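Local coordinates for protein dimethyl-sulfide monooxygenase (Hyphomicrobium sulfonivorans, PDB 6AK1) that oxidises dimethyl sulfide to methanethiol and formaldehyde with NADH and O2, as an FMN-dependent monooxygenase subunit of the bacterial luciferase-like TIM-barrel family, at residues T121-H124 with R129-W132; Q297-Y302 with Y398-G403; L431-K434 with T438-G441. One frame throughout, in Å; residues are numbered along the deposited sequence.

Contacts 1 and 2 are buried and join parts of the TIM barrel, while contact 3 is only partly buried. Contact 1 packs helix 112-126 on strand 130-135, close neighbours in sequence. Contact 2 brings helix 289-300 against the loop after strand 393-397, almost a hundred residues later. In both, a valine's methyls touch the partner: a tyrosine ring in contact 2, a leucine and a buried carboxylate in contact 1. Contact 3 is polar: two arginines of helix 431-435 bind carbonyl oxygens of the loop that follows. It touches contact 1, since L431 CD2 lies 3.9 Å from A131 CB. Contact 2 stands apart, its nearest atoms about 17 Å from contact 1 and about 19 Å from contact 3.

Contact 1: residues T121-H124 with R129-W132; sequences TLDH and RVAW
V130 packs against L122 and D123 with its two methyls, one to each residue. The apolar part is small. L122 CB lies 4.3 Å from V130 CG2. The CA atoms of D123 and V130 are 5.7 Å apart, the nearest pair between the two backbones. V130 CG1 sits between the backbone N and the carbonyl carbon (chi1 66°), and this turns it to the aspartate. V130 CG1 lies 3.8 Å from D123 CB.

The next kind of contact is between a methyl and a carboxylate. V130 CG1 approaches D123 OD1 to 3.3 Å, and the two side chains cross obliquely. The aspartate CG is anti to the backbone N (chi1 -158°), which swings the carboxylate to the strand. The backbone N of R129 is 3.9 Å from D123 OD1, too far for a hydrogen bond. The polar partners of this buried carboxylate lie elsewhere. OD1 accepts a hydrogen bond from Q219 NE2, and OD2 bonds to S217 OG. The carboxylate therefore ties the helix to the loop ahead of strand 223-227.

The CB of R129 points away from the helix segment; its guanidinium bonds to the carbonyl oxygens of V99 and A93.

The contact belongs to a right-handed beta-alpha-beta unit of the TIM barrel: strand 100-106, helix 112-126 and strand 130-135. V130 faces the helix, on the outer side of the barrel wall. Strand 130-135 runs parallel to strands 100-106 and 223-227, which flank it in the sheet.

Contact 2: residues Q297-Y302 with Y398-G403; sequences QEYLSY and YAVTPG
The ring of Y299 lies against the two methyls of V400, and the two side chains cross at about a right angle. V400 CG1 sits over one face of the ring. V400 CG1 is 3.9 Å from the centroid of the Y299 ring and 15° off the normal, a CH-pi contact. The other methyl reaches the phenol end: V400 CG2 is 3.6 Å from Y299 CZ and 3.3 Å from Y299 OH. The valine thus spans the ring from its face to the hydroxyl. A399 CB meets the ring obliquely, 4.0 Å from Y299 CD2. The tyrosine CG is anti to the carbonyl carbon (chi1 -65°), and the ring extends from the helix to the loop.

This is packing in the TIM-barrel fold, away from the annotated FMN site. Helix 289-300 follows strand 276-284, and segment 398-403 follows strand 393-397; the two strands pair in parallel. I284, at the end of strand 276-284, touches both Y299 and A399.

Replacing Y299 by an alanine would probably leave V400 CG1 without the aromatic face and H25 without its ring partner, with a gap between helix and loop.

H25 adds an edge-to-face ring contact with Y299 and also bonds to E298 OE2. Back on the helix, S301 OG donates a hydrogen bond of 2.7 Å to E298 O. I364 touches both Y299 and L300.

Contact 3: residues L431-K434 with T438-G441; sequences LRRK and TNDG
G441 O accepts the shortest hydrogen bond of this contact, from R432 NH2 at 2.9 Å with an N-H...O angle of 150°. The oxygen lies near the guanidinium plane, at its edge. R432 leaves the helix with CG anti to the backbone N. The chain bends at chi3, which brings NH2 back to G441 O; R432 CB and CD also lie beside that oxygen. R432 CG passes T438 OG1 at 3.7 Å; that hydroxyl hydrogen-bonds to R442 O. R432 NE also forms a salt bridge with E242 OE1, and NH1 bonds to T221 O.

R433 holds N439 side-on, with one nitrogen for each of two oxygens. R433 NE donates to the backbone O of N439 at 3.1 Å. R433 NH2 donates to N439 OD1 at 3.0 Å, nearly straight (168°). The two side chains run side by side and point the same way. Their guanidinium and amide planes are 63° apart, but both oxygens stay near the guanidinium plane. The two bonds restrict the turning of the guanidinium, and R433 NH1 goes on to P428 O. R433 CG lies 3.4 Å from T438 O.

G441 comes close to the helix at R433. The loop is thus folded back on the short helix 431-435. On another side of that helix L431 packs on V223, in strand 223-227 of the barrel, and its backbone bonds to G128, between helix 112-126 and strand 130-135.

Contact 1: residues T121-H124 with R129-W132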
loop_
_atom_site.group_PDB
_atom_site.type_symbol
_atom_site.label_atom_id
_atom_site.label_comp_id
_atom_site.label_asym_id
_atom_site.label_seq_id
_atom_site.Cartn_x
_atom_site.Cartn_y
_atom_site.Cartn_z
ATOM N N THR A 121 16.787 2.178 -6.054
ATOM C CA THR A 121 17.134 3.597 -6.153
ATOM C C THR A 121 16.414 4.419 -5.090
ATOM O O THR A 121 17.019 5.288 -4.459
ATOM C CB THR A 121 16.813 4.125 -7.559
ATOM O OG1 THR A 121 17.630 3.446 -8.514
ATOM C CG2 THR A 121 17.065 5.623 -7.655
ATOM N N LEU A 122 15.128 4.143 -4.857
ATOM C CA LEU A 122 14.400 4.880 -3.822
ATOM C C LEU A 122 14.907 4.531 -2.426
ATOM O O LEU A 122 14.951 5.393 -1.540
ATOM C CB LEU A 122 12.899 4.599 -3.925
ATOM C CG LEU A 122 12.161 5.323 -5.053
ATOM C CD1 LEU A 122 10.657 5.168 -4.875
ATOM C CD2 LEU A 122 12.571 6.801 -5.096
ATOM N N ASP A 123 15.295 3.275 -2.206
ATOM C CA ASP A 123 15.828 2.902 -0.900
ATOM C C ASP A 123 17.141 3.627 -0.620
ATOM O O ASP A 123 17.399 4.039 0.520
ATOM C CB ASP A 123 16.018 1.382 -0.811
ATOM C CG ASP A 123 16.050 0.882 0.640
ATOM O OD1 ASP A 123 15.125 1.246 1.406
ATOM O OD2 ASP A 123 17.003 0.150 1.016
ATOM N N HIS A 124 17.988 3.787 -1.643
ATOM C CA HIS A 124 19.179 4.625 -1.491
ATOM C C HIS A 124 18.793 6.062 -1.152
ATOM O O HIS A 124 19.208 6.601 -0.124
ATOM C CB HIS A 124 20.030 4.594 -2.765
ATOM C CG HIS A 124 20.875 3.362 -2.910
ATOM N ND1 HIS A 124 21.966 3.104 -2.107
ATOM C CD2 HIS A 124 20.791 2.321 -3.774
ATOM C CE1 HIS A 124 22.511 1.953 -2.464
ATOM N NE2 HIS A 124 21.820 1.463 -3.478
ATOM N N ARG A 129 13.707 4.083 3.713
ATOM C CA ARG A 129 12.370 4.418 4.182
ATOM C C ARG A 129 11.290 4.071 3.165
ATOM O O ARG A 129 10.199 4.651 3.209
ATOM C CB ARG A 129 12.294 5.899 4.552
ATOM C CG ARG A 129 13.080 6.278 5.798
ATOM C CD ARG A 129 12.769 7.710 6.182
ATOM N NE ARG A 129 13.466 8.684 5.345
ATOM C CZ ARG A 129 12.965 9.872 5.011
ATOM N NH1 ARG A 129 11.736 10.212 5.405
ATOM N NH2 ARG A 129 13.673 10.713 4.263
ATOM N N VAL A 130 11.545 3.121 2.269
ATOM C CA VAL A 130 10.593 2.781 1.223
ATOM C C VAL A 130 9.939 1.447 1.552
ATOM O O VAL A 130 10.568 0.538 2.113
ATOM C CB VAL A 130 11.260 2.751 -0.171
ATOM C CG1 VAL A 130 12.277 1.626 -0.261
ATOM C CG2 VAL A 130 10.199 2.587 -1.260
ATOM N N ALA A 131 8.659 1.354 1.241
ATOM C CA ALA A 131 7.930 0.102 1.230
ATOM C C ALA A 131 7.385 -0.113 -0.171
ATOM O O ALA A 131 6.987 0.844 -0.843
ATOM C CB ALA A 131 6.789 0.105 2.248
ATOM N N TRP A 132 7.383 -1.363 -0.610
ATOM C CA TRP A 132 6.873 -1.738 -1.923
ATOM C C TRP A 132 5.511 -2.388 -1.721
ATOM O O TRP A 132 5.416 -3.473 -1.140
ATOM C CB TRP A 132 7.832 -2.694 -2.639
ATOM C CG TRP A 132 7.271 -3.228 -3.930
ATOM C CD1 TRP A 132 6.325 -2.635 -4.724
ATOM C CD2 TRP A 132 7.612 -4.463 -4.574
ATOM N NE1 TRP A 132 6.072 -3.413 -5.821
ATOM C CE2 TRP A 132 6.850 -4.540 -5.760
ATOM C CE3 TRP A 132 8.501 -5.506 -4.271
ATOM C CZ2 TRP A 132 6.933 -5.623 -6.634
ATOM C CZ3 TRP A 132 8.593 -6.579 -5.149
ATOM C CH2 TRP A 132 7.815 -6.629 -6.316
#

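Contact 2: residues Q297-Y302 with Y398-G403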
loop_
_atom_site.group_PDB
_atom_site.type_symbol
_atom_site.label_atom_id
_atom_site.label_comp_id
_atom_site.label_asym_id
_atom_site.label_seq_id
_atom_site.Cartn_x
_atom_site.Cartn_y
_atom_site.Cartn_z
ATOM N N GLN A 297 -21.807 15.679 7.408
ATOM C CA GLN A 297 -22.918 16.050 6.541
ATOM C C GLN A 297 -22.502 17.138 5.563
ATOM O O GLN A 297 -22.963 17.158 4.416
ATOM C CB GLN A 297 -24.115 16.503 7.387
ATOM C CG GLN A 297 -24.630 15.416 8.359
ATOM C CD GLN A 297 -25.285 14.246 7.642
ATOM O OE1 GLN A 297 -25.635 14.343 6.461
ATOM N NE2 GLN A 297 -25.428 13.127 8.342
ATOM N N GLU A 298 -21.629 18.043 6.001
ATOM C CA GLU A 298 -21.116 19.086 5.118
ATOM C C GLU A 298 -20.343 18.476 3.951
ATOM O O GLU A 298 -20.543 18.849 2.795
ATOM C CB GLU A 298 -20.240 20.051 5.928
ATOM C CG GLU A 298 -19.949 21.377 5.246
ATOM C CD GLU A 298 -19.014 22.260 6.071
ATOM O OE1 GLU A 298 -19.523 23.105 6.850
ATOM O OE2 GLU A 298 -17.770 22.099 5.943
ATOM N N TYR A 299 -19.476 17.508 4.237
ATOM C CA TYR A 299 -18.805 16.782 3.167
ATOM C C TYR A 299 -19.810 16.098 2.253
ATOM O O TYR A 299 -19.728 16.216 1.021
ATOM C CB TYR A 299 -17.824 15.769 3.759
ATOM C CG TYR A 299 -16.677 16.425 4.508
ATOM C CD1 TYR A 299 -16.436 17.790 4.394
ATOM C CD2 TYR A 299 -15.835 15.685 5.321
ATOM C CE1 TYR A 299 -15.393 18.396 5.083
ATOM C CE2 TYR A 299 -14.790 16.280 6.003
ATOM C CZ TYR A 299 -14.571 17.628 5.885
ATOM O OH TYR A 299 -13.532 18.216 6.587
ATOM N N LEU A 300 -20.790 15.394 2.839
ATOM C CA LEU A 300 -21.760 14.675 2.021
ATOM C C LEU A 300 -22.543 15.603 1.100
ATOM O O LEU A 300 -22.992 15.173 0.033
ATOM C CB LEU A 300 -22.728 13.897 2.896
ATOM C CG LEU A 300 -22.257 12.570 3.471
ATOM C CD1 LEU A 300 -23.450 11.822 4.087
ATOM C CD2 LEU A 300 -21.579 11.736 2.402
ATOM N N SER A 301 -22.717 16.873 1.469
ATOM C CA SER A 301 -23.450 17.758 0.570
ATOM C C SER A 301 -22.707 17.990 -0.739
ATOM O O SER A 301 -23.337 18.407 -1.716
ATOM C CB SER A 301 -23.763 19.097 1.250
ATOM O OG SER A 301 -22.599 19.887 1.432
ATOM N N TYR A 302 -21.395 17.700 -0.793
ATOM C CA TYR A 302 -20.623 17.760 -2.032
ATOM C C TYR A 302 -20.545 16.425 -2.759
ATOM O O TYR A 302 -19.853 16.336 -3.784
ATOM C CB TYR A 302 -19.201 18.265 -1.758
ATOM C CG TYR A 302 -19.176 19.728 -1.385
ATOM C CD1 TYR A 302 -19.093 20.703 -2.367
ATOM C CD2 TYR A 302 -19.279 20.128 -0.059
ATOM C CE1 TYR A 302 -19.109 22.040 -2.043
ATOM C CE2 TYR A 302 -19.286 21.467 0.282
ATOM C CZ TYR A 302 -19.202 22.417 -0.719
ATOM O OH TYR A 302 -19.196 23.756 -0.406
ATOM N N TYR A 398 -8.831 9.610 3.103
ATOM C CA TYR A 398 -9.323 10.963 3.278
ATOM C C TYR A 398 -10.684 11.152 2.616
ATOM O O TYR A 398 -11.004 10.515 1.605
ATOM C CB TYR A 398 -8.307 11.992 2.743
ATOM C CG TYR A 398 -7.995 11.973 1.252
ATOM C CD1 TYR A 398 -8.823 12.619 0.347
ATOM C CD2 TYR A 398 -6.833 11.379 0.765
ATOM C CE1 TYR A 398 -8.545 12.629 -1.007
ATOM C CE2 TYR A 398 -6.528 11.391 -0.604
ATOM C CZ TYR A 398 -7.382 12.018 -1.476
ATOM O OH TYR A 398 -7.101 12.032 -2.827
ATOM N N ALA A 399 -11.493 12.020 3.224
ATOM C CA ALA A 399 -12.622 12.618 2.525
ATOM C C ALA A 399 -12.212 13.947 1.912
ATOM O O ALA A 399 -12.492 14.216 0.738
ATOM C CB ALA A 399 -13.801 12.822 3.479
ATOM N N VAL A 400 -11.542 14.781 2.703
ATOM C CA VAL A 400 -10.876 15.978 2.210
ATOM C C VAL A 400 -9.423 15.901 2.647
ATOM O O VAL A 400 -9.099 15.345 3.698
ATOM C CB VAL A 400 -11.532 17.287 2.712
ATOM C CG1 VAL A 400 -12.996 17.340 2.312
ATOM C CG2 VAL A 400 -11.381 17.423 4.207
ATOM N N THR A 401 -8.543 16.442 1.820
ATOM C CA THR A 401 -7.120 16.400 2.100
ATOM C C THR A 401 -6.596 17.816 1.921
ATOM O O THR A 401 -7.035 18.513 1.009
ATOM C CB THR A 401 -6.396 15.376 1.168
ATOM O OG1 THR A 401 -4.986 15.382 1.430
ATOM C CG2 THR A 401 -6.646 15.699 -0.280
ATOM N N PRO A 402 -5.671 18.257 2.796
ATOM C CA PRO A 402 -5.019 17.486 3.860
ATOM C C PRO A 402 -5.751 17.469 5.179
ATOM O O PRO A 402 -5.164 16.948 6.139
ATOM C CB PRO A 402 -3.708 18.234 4.058
ATOM C CG PRO A 402 -4.156 19.668 3.929
ATOM C CD PRO A 402 -5.098 19.618 2.716
ATOM N N GLY A 403 -6.959 18.048 5.243
ATOM C CA GLY A 403 -7.629 18.210 6.528
ATOM C C GLY A 403 -7.851 16.902 7.265
ATOM O O GLY A 403 -7.834 16.869 8.501
#

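Contact 3: residues L431-K434 with T438-G441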
loop_
_atom_site.group_PDB
_atom_site.type_symbol
_atom_site.label_atom_id
_atom_site.label_comp_id
_atom_site.label_asym_id
_atom_site.label_seq_id
_atom_site.Cartn_x
_atom_site.Cartn_y
_atom_site.Cartn_z
ATOM N N LEU A 431 12.754 1.924 7.823
ATOM C CA LEU A 431 11.327 1.653 7.954
ATOM C C LEU A 431 11.081 0.245 8.490
ATOM O O LEU A 431 10.220 0.043 9.356
ATOM C CB LEU A 431 10.633 1.854 6.603
ATOM C CG LEU A 431 9.115 1.623 6.585
ATOM C CD1 LEU A 431 8.423 2.516 7.608
ATOM C CD2 LEU A 431 8.556 1.878 5.192
ATOM N N ARG A 432 11.845 -0.742 8.011
ATOM C CA ARG A 432 11.677 -2.092 8.535
ATOM C C ARG A 432 12.025 -2.155 10.015
ATOM O O ARG A 432 11.370 -2.868 10.782
ATOM C CB ARG A 432 12.523 -3.100 7.755
ATOM C CG ARG A 432 12.312 -4.510 8.296
ATOM C CD ARG A 432 12.944 -5.612 7.453
ATOM N NE ARG A 432 12.311 -5.766 6.148
ATOM C CZ ARG A 432 12.907 -5.429 5.010
ATOM N NH1 ARG A 432 12.284 -5.598 3.860
ATOM N NH2 ARG A 432 14.136 -4.939 5.036
ATOM N N ARG A 433 13.061 -1.426 10.438
ATOM C CA ARG A 433 13.390 -1.414 11.857
ATOM C C ARG A 433 12.262 -0.785 12.663
ATOM O O ARG A 433 11.882 -1.300 13.720
ATOM C CB ARG A 433 14.705 -0.677 12.100
ATOM C CG ARG A 433 15.201 -0.798 13.526
ATOM C CD ARG A 433 16.629 -0.303 13.687
ATOM N NE ARG A 433 17.184 -0.728 14.970
ATOM C CZ ARG A 433 16.952 -0.124 16.132
ATOM N NH1 ARG A 433 16.173 0.954 16.192
ATOM N NH2 ARG A 433 17.498 -0.602 17.244
ATOM N N LYS A 434 11.685 0.305 12.155
ATOM C CA LYS A 434 10.578 0.958 12.849
ATOM C C LYS A 434 9.339 0.065 12.924
ATOM O O LYS A 434 8.672 0.016 13.964
ATOM C CB LYS A 434 10.244 2.279 12.157
ATOM C CG LYS A 434 11.275 3.381 12.340
ATOM C CD LYS A 434 11.304 4.300 11.106
ATOM C CE LYS A 434 11.764 5.716 11.446
ATOM N NZ LYS A 434 13.200 5.846 11.803
ATOM N N THR A 438 13.343 -5.731 13.325
ATOM C CA THR A 438 14.658 -6.346 13.187
ATOM C C THR A 438 15.717 -5.296 13.478
ATOM O O THR A 438 15.553 -4.122 13.144
ATOM C CB THR A 438 14.848 -6.943 11.792
ATOM O OG1 THR A 438 14.608 -5.936 10.805
ATOM C CG2 THR A 438 13.877 -8.110 11.564
ATOM N N ASN A 439 16.790 -5.703 14.150
ATOM C CA ASN A 439 17.729 -4.695 14.632
ATOM C C ASN A 439 18.528 -4.073 13.496
ATOM O O ASN A 439 18.893 -2.894 13.580
ATOM C CB ASN A 439 18.664 -5.285 15.687
ATOM C CG ASN A 439 19.482 -4.210 16.394
ATOM O OD1 ASN A 439 18.925 -3.273 16.974
ATOM N ND2 ASN A 439 20.810 -4.341 16.347
ATOM N N ASP A 440 18.793 -4.831 12.432
ATOM C CA ASP A 440 19.571 -4.350 11.298
ATOM C C ASP A 440 18.696 -3.794 10.184
ATOM O O ASP A 440 19.225 -3.394 9.142
ATOM C CB ASP A 440 20.462 -5.476 10.744
ATOM C CG ASP A 440 19.683 -6.761 10.440
ATOM O OD1 ASP A 440 18.426 -6.747 10.431
ATOM O OD2 ASP A 440 20.332 -7.801 10.211
ATOM N N GLY A 441 17.374 -3.789 10.369
ATOM C CA GLY A 441 16.450 -3.360 9.332
ATOM C C GLY A 441 16.417 -4.250 8.100
ATOM O O GLY A 441 15.893 -3.850 7.058
#